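Local coordinates for protein phosphotriesterase, putative (Deinococcus radiodurans, PDB 4J35) that probably hydrolyses lactones at a two-metal centre, here holding cobalt, and belongs to the phosphotriesterase family of metal-dependent hydrolases, at residues T68-G73 with C92-F97. The protein carries 7 engineered substitutions. Residues are numbered along the deposited sequence; the frame is centred on the assembly and turned at random.
Engineered in segment 68-73: N71 (natural residue Asp). Engineered in segment 92-97: F97 (natural residue Tyr).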
loop_
_atom_site.group_PDB
_atom_site.type_symbol
_atom_site.label_atom_id
_atom_site.label_comp_id
_atom_site.label_asym_id
_atom_site.label_seq_id
_atom_site.Cartn_x
_atom_site.Cartn_y
_atom_site.Cartn_z
ATOM N N THR A 68 4.454 -2.411 3.316
ATOM C CA THR A 68 4.862 -3.725 3.802
ATOM C C THR A 68 4.461 -3.984 5.253
ATOM O O THR A 68 4.878 -3.265 6.165
ATOM C CB THR A 68 6.361 -3.880 3.721
ATOM O OG1 THR A 68 6.786 -3.535 2.395
ATOM C CG2 THR A 68 6.785 -5.300 4.063
ATOM N N PRO A 69 3.670 -5.031 5.471
ATOM C CA PRO A 69 3.245 -5.337 6.839
ATOM C C PRO A 69 4.395 -5.812 7.737
ATOM O O PRO A 69 5.465 -6.212 7.231
ATOM C CB PRO A 69 2.230 -6.473 6.646
ATOM C CG PRO A 69 1.831 -6.405 5.220
ATOM C CD PRO A 69 3.019 -5.903 4.481
ATOM N N ASN A 70 4.152 -5.750 9.057
ATOM C CA ASN A 70 5.135 -6.117 10.058
ATOM C C ASN A 70 5.680 -7.523 9.845
ATOM O O ASN A 70 6.838 -7.764 10.167
ATOM C CB ASN A 70 4.582 -6.029 11.493
ATOM C CG ASN A 70 4.169 -4.611 11.890
ATOM O OD1 ASN A 70 4.057 -3.710 11.049
ATOM N ND2 ASN A 70 3.926 -4.415 13.185
ATOM N N ASN A 71 4.867 -8.439 9.317
ATOM C CA ASN A 71 5.282 -9.837 9.200
ATOM C C ASN A 71 5.709 -10.219 7.779
ATOM O O ASN A 71 5.832 -11.403 7.466
ATOM C CB ASN A 71 4.164 -10.778 9.716
ATOM C CG ASN A 71 2.805 -10.551 9.007
ATOM O OD1 ASN A 71 2.521 -9.471 8.487
ATOM N ND2 ASN A 71 1.951 -11.565 9.039
ATOM N N CYS A 72 5.933 -9.223 6.916
ATOM C CA CYS A 72 6.342 -9.494 5.549
ATOM C C CYS A 72 7.653 -8.815 5.249
ATOM O O CYS A 72 7.876 -8.359 4.127
ATOM C CB CYS A 72 5.302 -9.007 4.546
ATOM S SG CYS A 72 3.672 -9.821 4.741
ATOM N N GLY A 73 8.527 -8.739 6.245
ATOM C CA GLY A 73 9.877 -8.281 5.956
ATOM C C GLY A 73 10.135 -6.807 6.109
ATOM O O GLY A 73 11.195 -6.329 5.726
ATOM N N CYS A 92 6.462 4.396 6.020
ATOM C CA CYS A 92 6.295 2.966 6.242
ATOM C C CYS A 92 5.048 2.695 7.048
ATOM O O CYS A 92 4.447 3.617 7.560
ATOM C CB CYS A 92 7.522 2.335 6.910
ATOM S SG CYS A 92 7.789 2.749 8.620
ATOM N N ALA A 93 4.674 1.421 7.088
ATOM C CA ALA A 93 3.416 0.974 7.660
ATOM C C ALA A 93 3.573 0.308 9.013
ATOM O O ALA A 93 4.624 -0.237 9.355
ATOM C CB ALA A 93 2.757 -0.010 6.707
ATOM N N THR A 94 2.464 0.289 9.767
ATOM C CA THR A 94 2.321 -0.628 10.889
ATOM C C THR A 94 1.074 -1.478 10.642
ATOM O O THR A 94 0.017 -0.950 10.308
ATOM C CB THR A 94 2.186 0.101 12.216
ATOM O OG1 THR A 94 2.016 -0.856 13.256
ATOM C CG2 THR A 94 1.009 1.090 12.211
ATOM N N GLY A 95 1.219 -2.795 10.724
ATOM C CA GLY A 95 0.090 -3.675 10.510
ATOM C C GLY A 95 0.521 -5.093 10.248
ATOM O O GLY A 95 1.726 -5.374 10.132
ATOM N N PHE A 96 -0.450 -5.997 10.159
ATOM C CA PHE A 96 -0.145 -7.401 9.827
ATOM C C PHE A 96 -0.954 -7.825 8.613
ATOM O O PHE A 96 -1.976 -7.217 8.319
ATOM C CB PHE A 96 -0.561 -8.307 10.969
ATOM C CG PHE A 96 0.511 -8.590 11.980
ATOM C CD1 PHE A 96 1.084 -7.580 12.722
ATOM C CD2 PHE A 96 0.877 -9.878 12.249
ATOM C CE1 PHE A 96 2.022 -7.849 13.704
ATOM C CE2 PHE A 96 1.817 -10.170 13.242
ATOM C CZ PHE A 96 2.397 -9.142 13.960
ATOM N N PHE A 97 -0.541 -8.898 7.948
ATOM C CA PHE A 97 -1.159 -9.299 6.674
ATOM C C PHE A 97 -2.404 -10.189 6.866
ATOM O O PHE A 97 -2.602 -10.744 7.943
ATOM C CB PHE A 97 -0.083 -10.018 5.850
ATOM C CG PHE A 97 -0.310 -10.023 4.380
ATOM C CD1 PHE A 97 -0.617 -8.849 3.689
ATOM C CD2 PHE A 97 -0.096 -11.189 3.652
ATOM C CE1 PHE A 97 -0.766 -8.853 2.296
ATOM C CE2 PHE A 97 -0.231 -11.197 2.252
ATOM C CZ PHE A 97 -0.570 -10.028 1.577
HETATM O O HOH W 1 6.291 -0.779 5.676
#
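N70 and G95 grip each other twice. N70 N donates to G95 O at 2.7 Å, and G95 N bonds N70 OD1 at 3.0 Å, nearly straight (168°) but from above the carbonyl plane. A chi1 of -63° sets CG of N70 beside its backbone N, bringing the amide to G95. The acceptors N70 OD1 and G95 O, 3.0 Å apart, probably repel, a cost these two bonds would offset. N70 CB meets F96 CE1 at 3.8 Å, the side chains crossing at about a right angle. The engineered N71 accepts at OD1 from F97 N at 3.2 Å, more bent (141°), while its amide leans against F96 CD2. On the ring of engineered F97, P69 CG comes within 3.8 Å of CD1, and C72 SG lies obliquely 4.5 Å from the centroid. A type I turn from P69 to C72, closed by C72 N to P69 O, presents both asparagines. E127 of helix 116-129 holds N70 ND2 and T94 OG1. An alanine in place of N70 would probably leave G95 N without its side-chain acceptor and E127 with one partner fewer. These loops follow strands 61-66 and 89-91 of the TIM barrel: T68 OG1 bonds D66 OD1 and ND1 of the metal ligand H23, and F97 packs edge-to-face on H176, a ligand of the second metal. One backbone bond and two amide oxygens accepting backbone N-H groups, one from engineered N71, tie the loops beside the cobalt site.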